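Local coordinates for protein enterotoxin type A (PDB 1DYQ) that acts in its natural form as a superantigen, binding MHC class II molecules, partly through zinc, and T-cell receptors to activate the immune system, and causes food poisoning, at residues 29-34 against 159-164; 50-55 against 67-72; 121-126 against 145-150. The protein carries 3 engineered substitutions. One frame throughout, in Å; residues are numbered along the deposited sequence.

Interaction 1: residues 29-34 against 159-164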
loop_
_atom_site.group_PDB
_atom_site.type_symbol
_atom_site.label_atom_id
_atom_site.label_comp_id
_atom_site.label_asym_id
_atom_site.label_seq_id
_atom_site.Cartn_x
_atom_site.Cartn_y
_atom_site.Cartn_z
ATOM N N GLN A 29 1.756 -9.992 -7.773
ATOM C CA GLN A 29 0.729 -10.545 -6.866
ATOM C C GLN A 29 0.302 -9.541 -5.811
ATOM O O GLN A 29 -0.904 -9.375 -5.590
ATOM C CB GLN A 29 1.336 -11.796 -6.172
ATOM C CG GLN A 29 0.321 -12.373 -5.147
ATOM C CD GLN A 29 0.934 -13.584 -4.446
ATOM O OE1 GLN A 29 2.117 -13.648 -4.215
ATOM N NE2 GLN A 29 0.070 -14.561 -4.135
ATOM N N ILE A 30 1.254 -8.862 -5.181
ATOM C CA ILE A 30 0.901 -7.992 -4.040
ATOM C C ILE A 30 0.204 -6.740 -4.464
ATOM O O ILE A 30 -0.596 -6.163 -3.729
ATOM C CB ILE A 30 2.108 -7.745 -3.141
ATOM C CG1 ILE A 30 1.731 -7.376 -1.707
ATOM C CG2 ILE A 30 3.006 -6.651 -3.710
ATOM C CD1 ILE A 30 0.320 -7.549 -1.304
ATOM N N TYR A 31 0.395 -6.285 -5.750
ATOM C CA TYR A 31 -0.342 -5.103 -6.203
ATOM C C TYR A 31 -1.444 -5.379 -7.163
ATOM O O TYR A 31 -2.187 -4.418 -7.551
ATOM C CB TYR A 31 0.684 -4.102 -6.853
ATOM C CG TYR A 31 1.538 -3.477 -5.786
ATOM C CD1 TYR A 31 0.943 -2.571 -4.878
ATOM C CD2 TYR A 31 2.886 -3.713 -5.643
ATOM C CE1 TYR A 31 1.697 -1.991 -3.881
ATOM C CE2 TYR A 31 3.644 -3.136 -4.664
ATOM C CZ TYR A 31 3.045 -2.274 -3.748
ATOM O OH TYR A 31 3.779 -1.661 -2.784
ATOM N N TYR A 32 -1.714 -6.604 -7.600
ATOM C CA TYR A 32 -2.747 -6.885 -8.572
ATOM C C TYR A 32 -3.564 -8.149 -8.290
ATOM O O TYR A 32 -4.695 -8.216 -8.732
ATOM C CB TYR A 32 -2.076 -6.986 -9.958
ATOM C CG TYR A 32 -3.000 -6.996 -11.144
ATOM C CD1 TYR A 32 -3.762 -5.885 -11.470
ATOM C CD2 TYR A 32 -3.044 -8.116 -11.973
ATOM C CE1 TYR A 32 -4.593 -5.903 -12.590
ATOM C CE2 TYR A 32 -3.875 -8.135 -13.089
ATOM C CZ TYR A 32 -4.644 -7.038 -13.366
ATOM O OH TYR A 32 -5.468 -7.070 -14.479
ATOM N N TYR A 33 -3.008 -9.063 -7.490
ATOM C CA TYR A 33 -3.780 -10.288 -7.154
ATOM C C TYR A 33 -3.881 -10.403 -5.620
ATOM O O TYR A 33 -3.997 -11.512 -5.083
ATOM C CB TYR A 33 -3.085 -11.516 -7.697
ATOM C CG TYR A 33 -2.956 -11.608 -9.204
ATOM C CD1 TYR A 33 -4.054 -11.533 -10.026
ATOM C CD2 TYR A 33 -1.694 -11.794 -9.765
ATOM C CE1 TYR A 33 -3.918 -11.630 -11.412
ATOM C CE2 TYR A 33 -1.553 -11.930 -11.146
ATOM C CZ TYR A 33 -2.659 -11.825 -11.935
ATOM O OH TYR A 33 -2.519 -11.980 -13.313
ATOM N N ASN A 34 -3.945 -9.286 -4.952
ATOM C CA ASN A 34 -3.936 -9.246 -3.489
ATOM C C ASN A 34 -5.324 -9.464 -2.879
ATOM O O ASN A 34 -6.332 -9.622 -3.526
ATOM C CB ASN A 34 -3.332 -7.944 -2.996
ATOM C CG ASN A 34 -4.075 -6.695 -3.392
ATOM O OD1 ASN A 34 -5.286 -6.688 -3.587
ATOM N ND2 ASN A 34 -3.372 -5.548 -3.467
ATOM N N GLN A 159 -4.031 1.529 -4.731
ATOM C CA GLN A 159 -4.921 1.886 -5.827
ATOM C C GLN A 159 -4.095 2.341 -7.042
ATOM O O GLN A 159 -4.427 1.881 -8.150
ATOM C CB GLN A 159 -5.908 2.971 -5.456
ATOM C CG GLN A 159 -6.951 2.566 -4.409
ATOM C CD GLN A 159 -7.795 3.813 -4.060
ATOM O OE1 GLN A 159 -8.628 4.200 -4.870
ATOM N NE2 GLN A 159 -7.566 4.331 -2.883
ATOM N N ALA A 160 -3.069 3.117 -6.795
ATOM C CA ALA A 160 -2.267 3.621 -7.947
ATOM C C ALA A 160 -1.549 2.513 -8.665
ATOM O O ALA A 160 -1.642 2.388 -9.897
ATOM C CB ALA A 160 -1.288 4.688 -7.475
ATOM N N ARG A 161 -0.901 1.595 -7.904
ATOM C CA ARG A 161 -0.175 0.523 -8.576
ATOM C C ARG A 161 -1.060 -0.494 -9.216
ATOM O O ARG A 161 -0.667 -1.092 -10.234
ATOM C CB ARG A 161 0.831 -0.129 -7.601
ATOM C CG ARG A 161 1.811 0.871 -7.018
ATOM C CD ARG A 161 3.100 0.162 -6.593
ATOM N NE ARG A 161 3.773 0.873 -5.555
ATOM C CZ ARG A 161 4.970 0.607 -5.036
ATOM N NH1 ARG A 161 5.725 -0.356 -5.548
ATOM N NH2 ARG A 161 5.410 1.301 -3.994
ATOM N N ARG A 162 -2.307 -0.697 -8.764
ATOM C CA ARG A 162 -3.219 -1.609 -9.421
ATOM C C ARG A 162 -3.541 -1.082 -10.846
ATOM O O ARG A 162 -3.443 -1.832 -11.791
ATOM C CB ARG A 162 -4.536 -1.791 -8.672
ATOM C CG ARG A 162 -5.510 -2.729 -9.381
ATOM C CD ARG A 162 -6.748 -2.999 -8.496
ATOM N NE ARG A 162 -6.335 -3.899 -7.419
ATOM C CZ ARG A 162 -6.136 -5.194 -7.538
ATOM N NH1 ARG A 162 -6.343 -5.832 -8.669
ATOM N NH2 ARG A 162 -5.662 -5.867 -6.477
ATOM N N TYR A 163 -3.700 0.245 -10.898
ATOM C CA TYR A 163 -3.928 0.879 -12.227
ATOM C C TYR A 163 -2.671 0.783 -13.068
ATOM O O TYR A 163 -2.802 0.496 -14.296
ATOM C CB TYR A 163 -4.322 2.346 -11.996
ATOM C CG TYR A 163 -4.363 3.144 -13.309
ATOM C CD1 TYR A 163 -5.406 2.993 -14.186
ATOM C CD2 TYR A 163 -3.307 3.992 -13.596
ATOM C CE1 TYR A 163 -5.424 3.720 -15.383
ATOM C CE2 TYR A 163 -3.311 4.700 -14.813
ATOM C CZ TYR A 163 -4.369 4.552 -15.660
ATOM O OH TYR A 163 -4.389 5.286 -16.846
ATOM N N LEU A 164 -1.491 0.960 -12.519
ATOM C CA LEU A 164 -0.263 0.856 -13.318
ATOM C C LEU A 164 -0.119 -0.538 -13.889
ATOM O O LEU A 164 0.370 -0.712 -15.005
ATOM C CB LEU A 164 0.967 1.281 -12.563
ATOM C CG LEU A 164 0.986 2.724 -12.031
ATOM C CD1 LEU A 164 2.249 3.019 -11.265
ATOM C CD2 LEU A 164 0.802 3.707 -13.216
HETATM O O HOH W 1 -6.780 -8.441 -6.092
HETATM O O HOH W 2 -5.268 -3.289 -4.743
#
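R161 and R162, consecutive on helix 153-168, meet Y31, Y32 and N34, near the C-terminal end of helix 23-32 and in the loop after it, in two quite different ways. The contact packs a helix of the OB-fold domain against the long helix of the beta-grasp domain, joining the two domains of the superantigen fold. R161 lies over one face of the Y31 ring. Its CD sits almost on the ring normal, 3.6 Å from the centroid of Y31, in a CH-pi contact. From there the side chain, extended from CG to NE, continues toward the phenol end, where R161 CZ comes within 3.4 Å of Y31 OH. Ring and guanidinium planes are nearly parallel, 13° apart, with the guanidinium lying over the hydroxyl rather than the ring centre. Y31 OH hydrogen-bonds Y214.

R162 works through its tip. A bend at chi3 (-74°) turns NE aside from the line of the chain, and the guanidinium ends up beside the backbone of the other segment. NH1 of R162 donates to Y32 O at 2.9 Å, with an angle of 142° at the hydrogen and the donor tilted from the carbonyl plane. NH2 of R162 approaches N34 OD1 tip to tip at 3.0 Å; OD1 has its hydrogen bond from K36 NZ. The turn of the N34 amide is set by its own bond, ND2 to I30 O at 2.9 Å. A water then joins R162 NE (2.9 Å) to N34 ND2 (3.2 Å).

The chemistry divides the labour. R161 uses a methylene and the face of its guanidinium against Y31 while its N-H groups go to D157, in a salt bridge, and Y171. R162 spends an N-H on Y32 O, with Y31 O over its guanidinium face, where the helix dipole would probably favour its positive charge.

Interaction 2: residues 50-55 against 67-72. Engineered in segment 67-72: R71 (natural residue Asp).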
loop_
_atom_site.group_PDB
_atom_site.type_symbol
_atom_site.label_atom_id
_atom_site.label_comp_id
_atom_site.label_asym_id
_atom_site.label_seq_id
_atom_site.Cartn_x
_atom_site.Cartn_y
_atom_site.Cartn_z
ATOM N N GLN A 50 4.845 -7.766 20.425
ATOM C CA GLN A 50 5.478 -6.717 19.596
ATOM C C GLN A 50 4.581 -5.547 19.503
ATOM O O GLN A 50 3.941 -5.206 20.558
ATOM C CB GLN A 50 5.843 -7.400 18.272
ATOM C CG GLN A 50 7.149 -8.144 18.243
ATOM C CD GLN A 50 8.355 -7.463 18.817
ATOM O OE1 GLN A 50 8.589 -6.268 18.810
ATOM N NE2 GLN A 50 9.236 -8.313 19.359
ATOM N N HIS A 51 4.416 -4.852 18.423
ATOM C CA HIS A 51 3.616 -3.656 18.250
ATOM C C HIS A 51 2.486 -3.966 17.293
ATOM O O HIS A 51 2.544 -3.899 16.065
ATOM C CB HIS A 51 4.389 -2.396 17.932
ATOM C CG HIS A 51 5.707 -2.214 18.658
ATOM N ND1 HIS A 51 5.738 -1.969 19.999
ATOM C CD2 HIS A 51 6.970 -2.331 18.212
ATOM C CE1 HIS A 51 7.003 -1.923 20.381
ATOM N NE2 HIS A 51 7.777 -2.126 19.316
ATOM N N THR A 52 1.537 -4.779 17.748
ATOM C CA THR A 52 0.499 -5.333 16.956
ATOM C C THR A 52 -0.901 -5.107 17.516
ATOM O O THR A 52 -1.054 -4.826 18.734
ATOM C CB THR A 52 0.648 -6.873 16.732
ATOM O OG1 THR A 52 0.562 -7.544 18.009
ATOM C CG2 THR A 52 1.996 -7.177 16.111
ATOM N N ILE A 53 -1.888 -5.120 16.664
ATOM C CA ILE A 53 -3.299 -5.210 17.097
ATOM C C ILE A 53 -3.877 -6.437 16.448
ATOM O O ILE A 53 -3.831 -6.640 15.214
ATOM C CB ILE A 53 -4.128 -3.968 16.746
ATOM C CG1 ILE A 53 -3.623 -2.729 17.489
ATOM C CG2 ILE A 53 -5.600 -4.244 17.170
ATOM C CD1 ILE A 53 -4.266 -1.442 17.000
ATOM N N LEU A 54 -4.513 -7.314 17.234
ATOM C CA LEU A 54 -5.133 -8.506 16.787
ATOM C C LEU A 54 -6.643 -8.424 16.713
ATOM O O LEU A 54 -7.285 -8.103 17.718
ATOM C CB LEU A 54 -4.716 -9.690 17.726
ATOM C CG LEU A 54 -5.349 -11.022 17.337
ATOM C CD1 LEU A 54 -4.841 -11.514 15.989
ATOM C CD2 LEU A 54 -5.037 -12.070 18.425
ATOM N N PHE A 55 -7.200 -8.548 15.532
ATOM C CA PHE A 55 -8.638 -8.563 15.309
ATOM C C PHE A 55 -9.119 -10.001 15.233
ATOM O O PHE A 55 -9.068 -10.686 14.215
ATOM C CB PHE A 55 -9.046 -7.764 14.071
ATOM C CG PHE A 55 -8.778 -6.290 14.176
ATOM C CD1 PHE A 55 -7.539 -5.771 13.824
ATOM C CD2 PHE A 55 -9.756 -5.414 14.625
ATOM C CE1 PHE A 55 -7.275 -4.419 13.949
ATOM C CE2 PHE A 55 -9.492 -4.060 14.737
ATOM C CZ PHE A 55 -8.266 -3.555 14.403
ATOM N N ASP A 67 -8.372 -14.810 11.888
ATOM C CA ASP A 67 -7.947 -13.597 12.564
ATOM C C ASP A 67 -7.062 -12.719 11.652
ATOM O O ASP A 67 -6.386 -13.243 10.784
ATOM C CB ASP A 67 -7.101 -13.962 13.796
ATOM C CG ASP A 67 -7.853 -14.775 14.832
ATOM O OD1 ASP A 67 -9.090 -14.854 14.793
ATOM O OD2 ASP A 67 -7.169 -15.346 15.722
ATOM N N LEU A 68 -7.103 -11.424 11.936
ATOM C CA LEU A 68 -6.218 -10.471 11.244
ATOM C C LEU A 68 -5.293 -9.792 12.239
ATOM O O LEU A 68 -5.760 -9.182 13.232
ATOM C CB LEU A 68 -7.083 -9.396 10.543
ATOM C CG LEU A 68 -6.270 -8.242 9.899
ATOM C CD1 LEU A 68 -5.488 -8.769 8.700
ATOM C CD2 LEU A 68 -7.237 -7.137 9.431
ATOM N N LEU A 69 -4.000 -9.895 12.049
ATOM C CA LEU A 69 -3.003 -9.281 12.861
ATOM C C LEU A 69 -2.399 -8.052 12.167
ATOM O O LEU A 69 -1.838 -8.265 11.076
ATOM C CB LEU A 69 -1.880 -10.274 13.212
ATOM C CG LEU A 69 -0.810 -9.739 14.133
ATOM C CD1 LEU A 69 -1.369 -9.422 15.524
ATOM C CD2 LEU A 69 0.385 -10.673 14.246
ATOM N N VAL A 70 -2.533 -6.896 12.738
ATOM C CA VAL A 70 -1.940 -5.675 12.140
ATOM C C VAL A 70 -0.624 -5.418 12.798
ATOM O O VAL A 70 -0.518 -5.379 14.055
ATOM C CB VAL A 70 -2.872 -4.471 12.269
ATOM C CG1 VAL A 70 -2.230 -3.248 11.588
ATOM C CG2 VAL A 70 -4.230 -4.762 11.664
ATOM N N ARG A 71 0.450 -5.231 12.045
ATOM C CA ARG A 71 1.789 -5.052 12.516
ATOM C C ARG A 71 2.288 -3.602 12.319
ATOM O O ARG A 71 1.988 -3.054 11.238
ATOM C CB ARG A 71 2.779 -5.988 11.791
ATOM C CG ARG A 71 2.402 -7.460 11.862
ATOM C CD ARG A 71 3.423 -8.365 11.123
ATOM N NE ARG A 71 4.738 -8.225 11.706
ATOM C CZ ARG A 71 5.881 -8.680 11.219
ATOM N NH1 ARG A 71 5.923 -9.358 10.092
ATOM N NH2 ARG A 71 7.022 -8.418 11.886
ATOM N N PHE A 72 2.844 -3.036 13.332
ATOM C CA PHE A 72 3.355 -1.652 13.268
ATOM C C PHE A 72 4.838 -1.618 13.620
ATOM O O PHE A 72 5.389 -2.482 14.292
ATOM C CB PHE A 72 2.565 -0.789 14.261
ATOM C CG PHE A 72 1.099 -0.763 14.072
ATOM C CD1 PHE A 72 0.484 0.086 13.139
ATOM C CD2 PHE A 72 0.264 -1.624 14.776
ATOM C CE1 PHE A 72 -0.882 0.104 12.982
ATOM C CE2 PHE A 72 -1.101 -1.613 14.620
ATOM C CZ PHE A 72 -1.693 -0.725 13.735
HETATM O O HOH W 3 5.690 -4.919 15.749
#
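The antiparallel hairpin of strands 52-55 and 67-71, part of the OB-fold domain, pairs H51 through F55 with F72 back to L68. Five backbone hydrogen bonds hold it: two each in the pairs I53-V70 and F55-L68, plus F72 N to H51 O at 2.9 Å. The straightest runs from V70 N to I53 O (2.8 Å, 175° at the hydrogen). Beside the H51-F72 bond a water accepts from H51 N and donates to F72 O.

T52, L54, L69 and R71 share one face. L69 CG is anti to its backbone N (chi1 -177°), and from there CD1 presses on T52 CB at 3.5 Å, tighter than usual for two carbons; the same methyl reaches L54 CB at 4.0 Å. L54 CD1 in turn lies 4.0 Å from D67 CB. T52 OG1 points to R49 O, with which it hydrogen-bonds. R71, an engineered residue, brings its CA and CG near T52 CG2, while its NH1 bonds Q96 O.

I53, F55, L68 and V70 line the other face. V70 CG2 meets the F55 ring at its edge, 3.8 Å from CE1. Further along, I53 CD1 stands 4.0 Å from F72 CE2.

Strand 52-55 is outermost in the five-stranded sheet, whereas strand 67-71 continues inward, its backbone bonded to A106 and M108 of the parallel strand 105-114. On the F55 and L68 side the residues touch V86 and L88 of strand 86-91, and helix 75-81 packs V78 against H51 and I53 and I77 against F72.

Interaction 3: residues 121-126 against 145-150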
loop_
_atom_site.group_PDB
_atom_site.type_symbol
_atom_site.label_atom_id
_atom_site.label_comp_id
_atom_site.label_asym_id
_atom_site.label_seq_id
_atom_site.Cartn_x
_atom_site.Cartn_y
_atom_site.Cartn_z
ATOM N N THR A 121 -17.495 14.204 3.412
ATOM C CA THR A 121 -18.879 14.184 2.899
ATOM C C THR A 121 -18.872 13.867 1.402
ATOM O O THR A 121 -19.701 13.087 0.925
ATOM C CB THR A 121 -19.599 15.514 3.139
ATOM O OG1 THR A 121 -19.470 15.906 4.521
ATOM C CG2 THR A 121 -21.084 15.381 2.818
ATOM N N GLU A 122 -17.904 14.412 0.689
ATOM C CA GLU A 122 -17.721 14.134 -0.728
ATOM C C GLU A 122 -16.477 13.230 -0.885
ATOM O O GLU A 122 -15.427 13.580 -0.369
ATOM C CB GLU A 122 -17.520 15.439 -1.519
ATOM C CG GLU A 122 -17.470 15.271 -3.017
ATOM C CD GLU A 122 -16.997 16.470 -3.804
ATOM O OE1 GLU A 122 -17.207 16.479 -5.049
ATOM O OE2 GLU A 122 -16.386 17.397 -3.242
ATOM N N GLU A 123 -16.648 12.134 -1.588
ATOM C CA GLU A 123 -15.490 11.262 -1.891
ATOM C C GLU A 123 -14.411 12.066 -2.596
ATOM O O GLU A 123 -14.719 12.860 -3.504
ATOM C CB GLU A 123 -15.943 10.083 -2.729
ATOM C CG GLU A 123 -14.822 9.206 -3.274
ATOM C CD GLU A 123 -15.368 7.952 -3.931
ATOM O OE1 GLU A 123 -16.173 8.071 -4.879
ATOM O OE2 GLU A 123 -15.015 6.844 -3.479
ATOM N N LYS A 124 -13.172 11.961 -2.137
ATOM C CA LYS A 124 -12.068 12.683 -2.749
ATOM C C LYS A 124 -11.439 11.877 -3.877
ATOM O O LYS A 124 -10.961 10.758 -3.673
ATOM C CB LYS A 124 -10.987 13.020 -1.701
ATOM C CG LYS A 124 -9.747 13.664 -2.293
ATOM C CD LYS A 124 -10.069 15.078 -2.819
ATOM C CE LYS A 124 -8.945 15.579 -3.701
ATOM N NZ LYS A 124 -8.948 17.044 -3.917
ATOM N N LYS A 125 -11.514 12.419 -5.086
ATOM C CA LYS A 125 -10.797 11.837 -6.230
ATOM C C LYS A 125 -9.404 12.466 -6.260
ATOM O O LYS A 125 -9.264 13.698 -6.122
ATOM C CB LYS A 125 -11.550 12.100 -7.521
ATOM C CG LYS A 125 -12.920 11.471 -7.600
ATOM C CD LYS A 125 -13.615 11.774 -8.926
ATOM C CE LYS A 125 -15.054 11.286 -8.896
ATOM N NZ LYS A 125 -15.767 11.594 -10.175
ATOM N N VAL A 126 -8.368 11.645 -6.151
ATOM C CA VAL A 126 -7.006 12.151 -6.059
ATOM C C VAL A 126 -6.413 12.293 -7.458
ATOM O O VAL A 126 -6.147 11.310 -8.119
ATOM C CB VAL A 126 -6.086 11.206 -5.241
ATOM C CG1 VAL A 126 -4.690 11.773 -5.185
ATOM C CG2 VAL A 126 -6.679 11.035 -3.832
ATOM N N LYS A 145 -9.106 7.062 -5.166
ATOM C CA LYS A 145 -10.113 7.828 -4.449
ATOM C C LYS A 145 -10.087 7.462 -2.967
ATOM O O LYS A 145 -9.696 6.323 -2.631
ATOM C CB LYS A 145 -11.522 7.525 -4.996
ATOM C CG LYS A 145 -11.851 6.055 -4.961
ATOM C CD LYS A 145 -13.209 5.674 -5.418
ATOM C CE LYS A 145 -13.502 6.056 -6.851
ATOM N NZ LYS A 145 -13.536 7.543 -7.010
ATOM N N THR A 146 -10.591 8.343 -2.150
ATOM C CA THR A 146 -10.665 8.017 -0.704
ATOM C C THR A 146 -11.800 8.771 -0.064
ATOM O O THR A 146 -12.197 9.847 -0.524
ATOM C CB THR A 146 -9.343 8.244 -0.001
ATOM O OG1 THR A 146 -9.494 7.787 1.389
ATOM C CG2 THR A 146 -8.904 9.687 0.021
ATOM N N ASN A 147 -12.394 8.198 0.980
ATOM C CA ASN A 147 -13.376 8.915 1.782
ATOM C C ASN A 147 -12.754 9.434 3.071
ATOM O O ASN A 147 -13.437 10.017 3.924
ATOM C CB ASN A 147 -14.539 7.957 2.153
ATOM C CG ASN A 147 -15.263 7.408 0.957
ATOM O OD1 ASN A 147 -15.894 8.150 0.209
ATOM N ND2 ASN A 147 -15.186 6.093 0.760
ATOM N N LYS A 148 -11.419 9.349 3.191
ATOM C CA LYS A 148 -10.747 9.720 4.408
ATOM C C LYS A 148 -10.037 11.069 4.333
ATOM O O LYS A 148 -9.296 11.313 3.368
ATOM C CB LYS A 148 -9.715 8.646 4.810
ATOM C CG LYS A 148 -10.344 7.273 5.026
ATOM C CD LYS A 148 -9.223 6.256 5.344
ATOM C CE LYS A 148 -9.860 4.878 5.550
ATOM N NZ LYS A 148 -10.303 4.251 4.294
ATOM N N LYS A 149 -10.136 11.863 5.369
ATOM C CA LYS A 149 -9.370 13.122 5.461
ATOM C C LYS A 149 -7.910 12.824 5.695
ATOM O O LYS A 149 -7.000 13.381 5.097
ATOM C CB LYS A 149 -9.922 13.941 6.656
ATOM C CG LYS A 149 -11.374 14.352 6.418
ATOM C CD LYS A 149 -11.957 15.033 7.655
ATOM C CE LYS A 149 -13.480 15.144 7.506
ATOM N NZ LYS A 149 -14.079 15.707 8.763
ATOM N N ASN A 150 -7.670 11.922 6.669
ATOM C CA ASN A 150 -6.323 11.413 6.941
ATOM C C ASN A 150 -6.255 9.979 6.422
ATOM O O ASN A 150 -7.105 9.147 6.802
ATOM C CB ASN A 150 -6.142 11.414 8.479
ATOM C CG ASN A 150 -4.960 10.572 8.892
ATOM O OD1 ASN A 150 -5.124 9.461 9.398
ATOM N ND2 ASN A 150 -3.769 11.068 8.610
#
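K145 curls its side chain to reach E123 while lying beside another lysine, K125, that points the same way. Its CG sits between backbone N and carbonyl carbon (chi1 56°), and further bends at chi3 and chi4 bring NZ to E123 OE1 at 3.4 Å, a long salt bridge whose hydrogen bond is weak. The two side chains are modelled too close together beside it, which leaves the finer detail of their placement doubtful. E123 reaches across from the opposite strand with its chain extended and CG anti to its backbone N (chi1 172°). NZ of K125 and NZ of K145 are 5.6 Å apart, so the carboxylate probably offsets some repulsion between the two like charges.

E123 also touches N147, whose oxygen OD1 lies 3.5 Å from E123 CB.

The backbones that carry these side chains pair briefly and antiparallel in the beta-grasp domain, where strand 119-132 takes strand 145-148 as a neighbour and also runs parallel to strand 226-232. K124 and T146 are the hydrogen-bonded pair: K124 N donates to T146 O at 2.8 Å, and T146 N to K124 O at 2.9 Å. K125 and K145 make the adjoining non-hydrogen-bonded pair.

The chain turns a corner at N147, just past this pairing. T146 OG1 accepts from K148 N at 3.1 Å, an ST turn, and is also hydrogen-bonded to E155 of helix 153-168, which forms a salt bridge with K148 as well. The K124 side chain sets out on the same face as T146 but leads away at its end; it lies about 7 Å, side chain to side chain, from the zinc ligand H226, and about 13 Å from the zinc ion itself.

Overall arrangement
Starting from the N terminus, helix 23-32 opens interaction 1, whose partner, helix 153-168, comes only after the OB-fold domain and the first strands of the beta-grasp domain. Within that long span lie the other two, one after the other. Interaction 2 closes a short hairpin in the OB-fold domain, and interaction 3, beginning later, pairs two strands of the beta-grasp domain. Interaction 1 thus ties the N-terminal helix to the long helix of the beta-grasp domain, between the two domains. It also touches interaction 3, through a probable hydrogen bond from K145 N to Q159 OE1. Interaction 2 stands apart, its centre about 23 Å from that of interaction 1 and about 26 Å from that of interaction 3.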